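Local atomic coordinates of glycosyl hydrolase, family 38 (Enterococcus faecalis, PDB entry 5KBP), a protein that probably hydrolyses alpha-mannosidic linkages in carbohydrates, as other members of glycoside hydrolase family 38 do. Residues 24-27 / 28-31; 568-571 / 572-575; 835-838 / 839-842. All coordinates share one frame; numbering follows the deposited sequence.

Contact 1: residues 24-27 / 28-31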
ATOM      1  N   PRO A  24       7.598  -9.980  -4.866  1.00 37.94           N
ATOM      2  CA  PRO A  24       6.886  -8.718  -4.642  1.00 41.84           C
ATOM      3  C   PRO A  24       6.420  -8.137  -5.969  1.00 41.64           C
ATOM      4  O   PRO A  24       6.987  -8.425  -7.027  1.00 48.55           O
ATOM      5  CB  PRO A  24       7.938  -7.829  -3.971  1.00 38.61           C
ATOM      6  CG  PRO A  24       8.877  -8.790  -3.319  1.00 39.61           C
ATOM      7  CD  PRO A  24       8.932  -9.980  -4.239  1.00 40.15           C
ATOM      8  N   TYR A  25       5.367  -7.318  -5.901  1.00 34.82           N
ATOM      9  CA  TYR A  25       4.694  -6.856  -7.114  1.00 36.93           C
ATOM     10  C   TYR A  25       5.663  -6.201  -8.090  1.00 35.32           C
ATOM     11  O   TYR A  25       5.659  -6.506  -9.288  1.00 47.15           O
ATOM     12  CB  TYR A  25       3.571  -5.881  -6.763  1.00 38.63           C
ATOM     13  CG  TYR A  25       3.119  -5.079  -7.964  1.00 43.72           C
ATOM     14  CD1 TYR A  25       2.390  -5.678  -8.981  1.00 46.58           C
ATOM     15  CD2 TYR A  25       3.441  -3.733  -8.091  1.00 36.89           C
ATOM     16  CE1 TYR A  25       1.983  -4.959 -10.089  1.00 44.11           C
ATOM     17  CE2 TYR A  25       3.037  -3.004  -9.198  1.00 30.23           C
ATOM     18  CZ  TYR A  25       2.308  -3.623 -10.195  1.00 43.18           C
ATOM     19  OH  TYR A  25       1.901  -2.907 -11.298  1.00 51.53           O
ATOM     20  N   GLU A  26       6.506  -5.294  -7.593  1.00 38.85           N
ATOM     21  CA  GLU A  26       7.371  -4.536  -8.490  1.00 41.00           C
ATOM     22  C   GLU A  26       8.442  -5.412  -9.128  1.00 42.29           C
ATOM     23  O   GLU A  26       8.934  -5.086 -10.213  1.00 45.59           O
ATOM     24  CB  GLU A  26       8.011  -3.367  -7.743  1.00 37.69           C
ATOM     25  CG  GLU A  26       7.033  -2.266  -7.353  1.00 48.16           C
ATOM     26  CD  GLU A  26       6.447  -1.526  -8.549  1.00 56.11           C
ATOM     27  OE1 GLU A  26       5.459  -0.786  -8.358  1.00 49.98           O
ATOM     28  OE2 GLU A  26       6.972  -1.673  -9.674  1.00 56.22           O
ATOM     29  N   GLU A  27       8.816  -6.518  -8.479  1.00 32.70           N
ATOM     30  CA  GLU A  27       9.744  -7.452  -9.108  1.00 37.86           C
ATOM     31  C   GLU A  27       9.128  -8.072 -10.357  1.00 45.30           C
ATOM     32  O   GLU A  27       9.788  -8.177 -11.397  1.00 52.60           O
ATOM     33  CB  GLU A  27      10.163  -8.533  -8.111  1.00 37.19           C
ATOM     34  CG  GLU A  27      10.982  -8.019  -6.931  1.00 52.41           C
ATOM     35  CD  GLU A  27      12.434  -7.760  -7.290  1.00 62.18           C
ATOM     36  OE1 GLU A  27      12.880  -8.251  -8.347  1.00 61.50           O
ATOM     37  OE2 GLU A  27      13.129  -7.068  -6.516  1.00 61.68           O
ATOM     38  N   HIS A  28       7.858  -8.481 -10.274  1.00 41.44           N
ATOM     39  CA  HIS A  28       7.147  -8.919 -11.470  1.00 33.18           C
ATOM     40  C   HIS A  28       6.925  -7.757 -12.431  1.00 37.30           C
ATOM     41  O   HIS A  28       7.014  -7.928 -13.652  1.00 45.05           O
ATOM     42  CB  HIS A  28       5.804  -9.547 -11.095  1.00 30.48           C
ATOM     43  CG  HIS A  28       5.920 -10.834 -10.341  1.00 40.31           C
ATOM     44  ND1 HIS A  28       6.443 -11.980 -10.900  1.00 51.83           N
ATOM     45  CD2 HIS A  28       5.564 -11.160  -9.076  1.00 49.19           C
ATOM     46  CE1 HIS A  28       6.411 -12.955 -10.009  1.00 53.66           C
ATOM     47  NE2 HIS A  28       5.880 -12.484  -8.895  1.00 50.83           N
ATOM     48  N   HIS A  29       6.637  -6.569 -11.895  1.00 33.51           N
ATOM     49  CA  HIS A  29       6.309  -5.426 -12.740  1.00 32.70           C
ATOM     50  C   HIS A  29       7.494  -5.009 -13.601  1.00 34.21           C
ATOM     51  O   HIS A  29       7.329  -4.705 -14.788  1.00 36.67           O
ATOM     52  CB  HIS A  29       5.841  -4.257 -11.874  1.00 35.87           C
ATOM     53  CG  HIS A  29       5.312  -3.098 -12.659  1.00 43.07           C
ATOM     54  ND1 HIS A  29       5.214  -1.828 -12.132  1.00 46.59           N
ATOM     55  CD2 HIS A  29       4.847  -3.016 -13.927  1.00 42.93           C
ATOM     56  CE1 HIS A  29       4.714  -1.014 -13.043  1.00 43.78           C
ATOM     57  NE2 HIS A  29       4.483  -1.709 -14.143  1.00 42.10           N
ATOM     58  N   MET A  30       8.697  -4.985 -13.021  1.00 35.85           N
ATOM     59  CA  MET A  30       9.874  -4.613 -13.798  1.00 41.78           C
ATOM     60  C   MET A  30      10.197  -5.653 -14.862  1.00 38.46           C
ATOM     61  O   MET A  30      10.800  -5.319 -15.890  1.00 40.89           O
ATOM     62  CB  MET A  30      11.072  -4.404 -12.873  1.00 35.57           C
ATOM     63  CG  MET A  30      10.937  -3.220 -11.926  1.00 41.23           C
ATOM     64  SD  MET A  30      10.683  -1.646 -12.770  1.00 43.58           S
ATOM     65  CE  MET A  30       8.918  -1.412 -12.551  1.00 32.27           C
ATOM     66  N   ARG A  31       9.811  -6.908 -14.637  1.00 38.68           N
ATOM     67  CA  ARG A  31       9.965  -7.927 -15.667  1.00 43.83           C
ATOM     68  C   ARG A  31       8.879  -7.827 -16.730  1.00 44.22           C
ATOM     69  O   ARG A  31       9.088  -8.269 -17.864  1.00 47.47           O
ATOM     70  CB  ARG A  31       9.970  -9.316 -15.033  1.00 34.62           C
ATOM     71  CG  ARG A  31      11.271  -9.642 -14.317  1.00 38.68           C
ATOM     72  CD  ARG A  31      11.184 -10.919 -13.502  1.00 33.41           C
ATOM     73  NE  ARG A  31      12.476 -11.256 -12.911  1.00 41.28           N
ATOM     74  CZ  ARG A  31      12.915 -10.785 -11.748  1.00 43.13           C
ATOM     75  NH1 ARG A  31      12.166  -9.950 -11.040  1.00 35.57           N
ATOM     76  NH2 ARG A  31      14.108 -11.149 -11.291  1.00 37.54           N
TER
HETATM   77  O   HOH W   1      15.615  -9.333  -9.352  1.00 46.89           O

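Contact 2: residues 568-571 / 572-575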
ATOM      1  N   ILE A 568      -1.265 -28.795   7.773  1.00 50.78           N
ATOM      2  CA  ILE A 568       0.136 -28.764   7.374  1.00 48.13           C
ATOM      3  C   ILE A 568       0.218 -28.686   5.856  1.00 45.98           C
ATOM      4  O   ILE A 568       1.135 -29.242   5.239  1.00 46.05           O
ATOM      5  CB  ILE A 568       0.899 -29.985   7.919  1.00 47.22           C
ATOM      6  CG1 ILE A 568       0.213 -31.284   7.493  1.00 56.73           C
ATOM      7  CG2 ILE A 568       1.008 -29.908   9.437  1.00 40.97           C
ATOM      8  CD1 ILE A 568       0.948 -32.530   7.933  1.00 61.80           C
ATOM      9  N   GLY A 569      -0.740 -27.994   5.244  1.00 44.84           N
ATOM     10  CA  GLY A 569      -0.732 -27.807   3.809  1.00 44.08           C
ATOM     11  C   GLY A 569      -0.057 -26.518   3.389  1.00 48.26           C
ATOM     12  O   GLY A 569       1.075 -26.238   3.796  1.00 46.89           O
ATOM     13  N   ASN A 570      -0.744 -25.723   2.575  1.00 45.58           N
ATOM     14  CA  ASN A 570      -0.213 -24.454   2.095  1.00 43.68           C
ATOM     15  C   ASN A 570      -1.383 -23.514   1.823  1.00 42.69           C
ATOM     16  O   ASN A 570      -2.532 -23.809   2.162  1.00 40.69           O
ATOM     17  CB  ASN A 570       0.665 -24.676   0.856  1.00 34.25           C
ATOM     18  CG  ASN A 570      -0.010 -25.544  -0.191  1.00 44.83           C
ATOM     19  OD1 ASN A 570      -1.195 -25.381  -0.480  1.00 54.49           O
ATOM     20  ND2 ASN A 570       0.743 -26.479  -0.757  1.00 40.64           N
ATOM     21  N   GLU A 571      -1.086 -22.371   1.198  1.00 44.17           N
ATOM     22  CA  GLU A 571      -2.131 -21.408   0.875  1.00 45.25           C
ATOM     23  C   GLU A 571      -3.111 -21.942  -0.161  1.00 46.37           C
ATOM     24  O   GLU A 571      -4.215 -21.400  -0.289  1.00 46.14           O
ATOM     25  CB  GLU A 571      -1.507 -20.102   0.383  1.00 44.74           C
ATOM     26  CG  GLU A 571      -0.489 -19.513   1.348  1.00 40.12           C
ATOM     27  CD  GLU A 571      -0.018 -18.132   0.940  1.00 40.69           C
ATOM     28  OE1 GLU A 571      -0.192 -17.182   1.733  1.00 33.69           O
ATOM     29  OE2 GLU A 571       0.518 -17.992  -0.179  1.00 36.24           O
ATOM     30  N   TYR A 572      -2.741 -22.989  -0.895  1.00 46.90           N
ATOM     31  CA  TYR A 572      -3.623 -23.583  -1.893  1.00 44.15           C
ATOM     32  C   TYR A 572      -4.495 -24.694  -1.324  1.00 51.34           C
ATOM     33  O   TYR A 572      -5.679 -24.788  -1.668  1.00 57.99           O
ATOM     34  CB  TYR A 572      -2.805 -24.151  -3.056  1.00 40.90           C
ATOM     35  CG  TYR A 572      -2.179 -23.125  -3.971  1.00 44.96           C
ATOM     36  CD1 TYR A 572      -2.876 -22.621  -5.059  1.00 37.12           C
ATOM     37  CD2 TYR A 572      -0.879 -22.681  -3.763  1.00 43.95           C
ATOM     38  CE1 TYR A 572      -2.305 -21.690  -5.908  1.00 41.68           C
ATOM     39  CE2 TYR A 572      -0.299 -21.751  -4.607  1.00 47.16           C
ATOM     40  CZ  TYR A 572      -1.016 -21.258  -5.678  1.00 47.23           C
ATOM     41  OH  TYR A 572      -0.441 -20.330  -6.518  1.00 52.80           O
ATOM     42  N   ILE A 573      -3.932 -25.548  -0.472  1.00 44.56           N
ATOM     43  CA  ILE A 573      -4.539 -26.824  -0.120  1.00 43.99           C
ATOM     44  C   ILE A 573      -4.516 -27.010   1.390  1.00 48.53           C
ATOM     45  O   ILE A 573      -3.513 -26.715   2.051  1.00 44.26           O
ATOM     46  CB  ILE A 573      -3.814 -27.995  -0.821  1.00 48.97           C
ATOM     47  CG1 ILE A 573      -3.830 -27.796  -2.340  1.00 47.58           C
ATOM     48  CG2 ILE A 573      -4.449 -29.328  -0.449  1.00 55.55           C
ATOM     49  CD1 ILE A 573      -3.115 -28.876  -3.112  1.00 54.89           C
ATOM     50  N   PHE A 574      -5.629 -27.497   1.933  1.00 47.09           N
ATOM     51  CA  PHE A 574      -5.711 -27.910   3.326  1.00 45.70           C
ATOM     52  C   PHE A 574      -5.373 -29.389   3.437  1.00 46.29           C
ATOM     53  O   PHE A 574      -5.786 -30.197   2.600  1.00 48.11           O
ATOM     54  CB  PHE A 574      -7.112 -27.648   3.886  1.00 37.24           C
ATOM     55  CG  PHE A 574      -7.396 -28.356   5.187  1.00 40.04           C
ATOM     56  CD1 PHE A 574      -7.018 -27.793   6.394  1.00 35.15           C
ATOM     57  CD2 PHE A 574      -8.060 -29.575   5.204  1.00 45.02           C
ATOM     58  CE1 PHE A 574      -7.281 -28.435   7.592  1.00 45.65           C
ATOM     59  CE2 PHE A 574      -8.327 -30.222   6.401  1.00 45.95           C
ATOM     60  CZ  PHE A 574      -7.936 -29.650   7.596  1.00 48.60           C
ATOM     61  N   PHE A 575      -4.622 -29.742   4.480  1.00 38.89           N
ATOM     62  CA  PHE A 575      -4.293 -31.143   4.733  1.00 42.60           C
ATOM     63  C   PHE A 575      -4.131 -31.336   6.233  1.00 46.25           C
ATOM     64  O   PHE A 575      -3.208 -30.778   6.835  1.00 50.29           O
ATOM     65  CB  PHE A 575      -3.031 -31.563   3.986  1.00 49.30           C
ATOM     66  CG  PHE A 575      -2.690 -33.018   4.154  1.00 47.87           C
ATOM     67  CD1 PHE A 575      -3.344 -33.988   3.410  1.00 47.15           C
ATOM     68  CD2 PHE A 575      -1.722 -33.420   5.060  1.00 47.75           C
ATOM     69  CE1 PHE A 575      -3.037 -35.327   3.564  1.00 46.87           C
ATOM     70  CE2 PHE A 575      -1.410 -34.758   5.219  1.00 51.01           C
ATOM     71  CZ  PHE A 575      -2.069 -35.713   4.469  1.00 49.68           C
TER

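Contact 3: residues 835-838 / 839-842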
ATOM      1  N   LYS A 835     -26.931   1.643 -10.924  1.00 52.23           N
ATOM      2  CA  LYS A 835     -25.922   2.653 -11.230  1.00 50.94           C
ATOM      3  C   LYS A 835     -26.339   3.355 -12.518  1.00 49.57           C
ATOM      4  O   LYS A 835     -27.487   3.237 -12.957  1.00 47.54           O
ATOM      5  CB  LYS A 835     -24.527   2.009 -11.314  1.00 45.69           C
ATOM      6  CG  LYS A 835     -24.324   1.093 -12.510  1.00 48.88           C
ATOM      7  CD  LYS A 835     -22.929   0.491 -12.513  1.00 52.40           C
ATOM      8  CE  LYS A 835     -22.630  -0.208 -13.827  1.00 46.57           C
ATOM      9  NZ  LYS A 835     -22.570   0.759 -14.958  1.00 43.90           N
ATOM     10  N   ARG A 836     -25.412   4.087 -13.131  1.00 46.56           N
ATOM     11  CA  ARG A 836     -25.706   4.838 -14.341  1.00 52.10           C
ATOM     12  C   ARG A 836     -24.604   4.642 -15.373  1.00 54.30           C
ATOM     13  O   ARG A 836     -23.442   4.401 -15.032  1.00 47.57           O
ATOM     14  CB  ARG A 836     -25.897   6.332 -14.033  1.00 50.37           C
ATOM     15  CG  ARG A 836     -27.128   6.610 -13.184  1.00 52.93           C
ATOM     16  CD  ARG A 836     -27.403   8.092 -13.017  1.00 48.08           C
ATOM     17  NE  ARG A 836     -28.652   8.304 -12.292  1.00 46.56           N
ATOM     18  CZ  ARG A 836     -29.839   8.448 -12.872  1.00 50.19           C
ATOM     19  NH1 ARG A 836     -29.945   8.412 -14.194  1.00 46.70           N
ATOM     20  NH2 ARG A 836     -30.923   8.632 -12.129  1.00 47.86           N
ATOM     21  N   GLN A 837     -24.988   4.745 -16.644  1.00 54.74           N
ATOM     22  CA  GLN A 837     -24.060   4.536 -17.747  1.00 52.99           C
ATOM     23  C   GLN A 837     -23.096   5.713 -17.870  1.00 54.06           C
ATOM     24  O   GLN A 837     -23.415   6.844 -17.497  1.00 57.36           O
ATOM     25  CB  GLN A 837     -24.833   4.334 -19.052  1.00 59.22           C
ATOM     26  CG  GLN A 837     -24.004   3.813 -20.214  1.00 58.54           C
ATOM     27  CD  GLN A 837     -24.860   3.322 -21.364  1.00 66.13           C
ATOM     28  OE1 GLN A 837     -25.950   3.843 -21.609  1.00 60.95           O
ATOM     29  NE2 GLN A 837     -24.378   2.308 -22.071  1.00 74.33           N
ATOM     30  N   GLU A 838     -21.908   5.435 -18.420  1.00 60.58           N
ATOM     31  CA  GLU A 838     -20.795   6.379 -18.337  1.00 65.48           C
ATOM     32  C   GLU A 838     -21.133   7.721 -18.979  1.00 69.88           C
ATOM     33  O   GLU A 838     -20.991   8.775 -18.349  1.00 88.82           O
ATOM     34  CB  GLU A 838     -19.544   5.781 -18.982  1.00 62.03           C
ATOM     35  CG  GLU A 838     -18.727   4.899 -18.052  1.00 66.97           C
ATOM     36  CD  GLU A 838     -17.269   4.829 -18.459  1.00 78.22           C
ATOM     37  OE1 GLU A 838     -16.414   4.592 -17.580  1.00 78.45           O
ATOM     38  OE2 GLU A 838     -16.978   5.021 -19.658  1.00 82.20           O
ATOM     39  N   GLN A 839     -21.570   7.708 -20.236  1.00 53.38           N
ATOM     40  CA  GLN A 839     -21.810   8.948 -20.964  1.00 58.31           C
ATOM     41  C   GLN A 839     -23.283   9.323 -21.049  1.00 62.24           C
ATOM     42  O   GLN A 839     -23.622  10.503 -20.916  1.00 49.57           O
ATOM     43  CB  GLN A 839     -21.225   8.851 -22.377  1.00 72.76           C
ATOM     44  CG  GLN A 839     -19.715   8.660 -22.403  1.00 84.07           C
ATOM     45  CD  GLN A 839     -19.126   8.814 -23.792  1.00 98.35           C
ATOM     46  OE1 GLN A 839     -18.842   9.926 -24.239  1.00104.85           O
ATOM     47  NE2 GLN A 839     -18.936   7.696 -24.482  1.00 99.70           N
ATOM     48  N   THR A 840     -24.168   8.349 -21.260  1.00 67.45           N
ATOM     49  CA  THR A 840     -25.586   8.646 -21.418  1.00 57.14           C
ATOM     50  C   THR A 840     -26.282   8.946 -20.096  1.00 57.86           C
ATOM     51  O   THR A 840     -27.371   9.530 -20.107  1.00 54.12           O
ATOM     52  CB  THR A 840     -26.294   7.480 -22.110  1.00 58.85           C
ATOM     53  OG1 THR A 840     -26.211   6.312 -21.285  1.00 62.44           O
ATOM     54  CG2 THR A 840     -25.646   7.187 -23.455  1.00 56.49           C
ATOM     55  N   ASN A 841     -25.686   8.553 -18.967  1.00 60.19           N
ATOM     56  CA  ASN A 841     -26.257   8.741 -17.633  1.00 51.84           C
ATOM     57  C   ASN A 841     -27.589   8.016 -17.456  1.00 52.07           C
ATOM     58  O   ASN A 841     -28.355   8.339 -16.543  1.00 55.65           O
ATOM     59  CB  ASN A 841     -26.419  10.230 -17.295  1.00 57.70           C
ATOM     60  CG  ASN A 841     -25.096  10.911 -17.009  1.00 59.17           C
ATOM     61  OD1 ASN A 841     -24.654  11.779 -17.762  1.00 67.84           O
ATOM     62  ND2 ASN A 841     -24.458  10.525 -15.911  1.00 48.56           N
ATOM     63  N   HIS A 842     -27.885   7.039 -18.312  1.00 55.54           N
ATOM     64  CA  HIS A 842     -29.089   6.237 -18.143  1.00 53.24           C
ATOM     65  C   HIS A 842     -29.001   5.428 -16.857  1.00 48.16           C
ATOM     66  O   HIS A 842     -27.938   4.915 -16.500  1.00 45.38           O
ATOM     67  CB  HIS A 842     -29.276   5.291 -19.331  1.00 62.53           C
ATOM     68  CG  HIS A 842     -29.463   5.986 -20.642  1.00 70.86           C
ATOM     69  ND1 HIS A 842     -30.013   7.245 -20.750  1.00 74.70           N
ATOM     70  CD2 HIS A 842     -29.175   5.592 -21.906  1.00 71.93           C
ATOM     71  CE1 HIS A 842     -30.054   7.598 -22.022  1.00 74.69           C
ATOM     72  NE2 HIS A 842     -29.551   6.613 -22.745  1.00 72.95           N
TER

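Contact 1: residues 24-27 / 28-31
His29 carries the main side-chain contacts, taking a carboxylate at one edge of its imidazole and a phenol over one face. Its ND1 donates to Glu26 OE2 over 3.0 Å, with an N-H...O angle of 147°. The carboxylate oxygen is met on its syn side, 33° out of the carboxylate plane, the carboxylate and imidazole being turned about halfway to perpendicular. The same imidazole is held at its far nitrogen, where NE2 bonds to the backbone O of Asp63. Bonds to acceptors at both nitrogens would suit a doubly protonated ring. Glu26 sends its other oxygen, OE1, to the hydroxyl of Tyr342 of the second subunit, so one carboxylate joins the helix to the dimer interface.

The aromatic pair is slid well apart: the Tyr25 and His29 planes are 28° from parallel and the rings barely overlap, centroids 5.2 Å from each other. Tyr25 OH sits over the centre of the imidazole, while His29 CB makes a CH-pi contact with the phenol face, 4.2 Å from its centroid. Both side chains start out trans to their own backbone nitrogens, which lays them alongside one another one turn apart.

All this belongs to the opening turns of helix 25-45, the first helix of the family 38 N-terminal domain, with Pro24 at the N-cap. Backbone bonds run i to i+4, as from His29 N to Tyr25 O, 2.8 Å.

Charge pairing occupies another side of the helix. Arg31, extended from CG to NE, brings NH1 to within 3.3 Å of Glu27 OE1 in a salt bridge that uses the anti lone pair of that oxygen. NH1 also donates to Glu27 O at 3.0 Å, from above the carbonyl plane. A water accepts from Arg31 NH2 and donates to Glu27 OE1.

Contact 2: residues 568-571 / 572-575
The Phe575 ring takes Ile568 at its edge: CG1 of the isoleucine lies close to the ring plane, 3.8 Å from CD2 of Phe575. Tyr572 also has a neighbour near its ring plane, the amide oxygen of Asn570, which comes to 3.3 Å from Tyr572 CB. That oxygen is the main polar grip of the contact. Asn570 OD1 accepts from Ile573 N at 2.7 Å, nearly along the C=O axis, and from Tyr572 N at 2.9 Å, where the donor is tilted out of the amide plane. The bond to Tyr572 N defines an Asx turn. A chi1 of 49° sets Asn570 CG between its own N and carbonyl carbon, folding the amide back over the bend.

The chain reverses here in a tight hairpin-like loop between strands 555-566 and 583-584, Glu571 and Tyr572, both with right-handed helical backbone angles, occupying the corners of the turn. Asn570 N donates to Ile573 O at 3.0 Å, and farther from the bend Ile568 N donates to Phe575 O at 2.9 Å. Between these, Gly569 CA makes a C-H...O contact with Ile573 O. Glu571 points its carboxylate out of the loop to a salt bridge with Arg303.

Two backbone N-H groups at a buried corner thus share one side-chain oxygen, which probably helps to fix the bend.

Contact 3: residues 835-838 / 839-842
Segments 835-838 and 839-842 run in roughly opposite directions, 149° apart, as the chain turns from strand 829-836 into strand 843-849. This is a beta hairpin at one side of the five-stranded antiparallel sheet in the C-terminal beta-sandwich region. Gln837 N donates to His842 O at 3.0 Å and closes the four-residue loop. Within it, Glu838, Gln839 and Thr840 take right-handed helical backbone angles before Asn841 turns left-handed (phi 61°). A weak bond from Asn841 N to Gln837 O, 3.2 Å, spans the alpha-turn so formed, and Arg836 CA adds a C-H...O contact to His842 O.

Arg836 stretches along the returning arm of the loop, past the carbonyls of Asn841 and His842. Its NH1 donates to Asn841 O at 2.8 Å, with that oxygen in the guanidinium plane and the approach almost straight onto the carbonyl. The remaining nitrogens reach helix 304-332, NE to the backbone O of Ala326 and NH2 in a salt bridge with Glu330, so one flat group fastens the hairpin to that helix.

Gln837 lies extended beside His842, its amide turned 52° against the imidazole. Thr840 crosses it obliquely and donates from OG1 to Gln837 OE1 over a short 2.5 Å. The same OG1 weakly accepts from His842 N at 3.5 Å, and sits above one face of the His842 ring, offset toward its rim.

From the N terminus the three contacts follow in series; none nests within or crosses another. Contact 1 closes no loop: it lies in the first turns of helix 25-45 and faces the second subunit. Contact 2, some 540 residues later, folds the connection between strands 555-566 and 583-584 back on itself; its nearest atoms are about 10 Å from those of contact 1 without touching, the two lying in different family regions. Contact 3 closes the hairpin between strands 829-836 and 843-849 near the C terminus and fastens it to helix 304-332. Contacts 2 and 3 lie on opposite sides of the chain's centre, their centres about 44 Å apart.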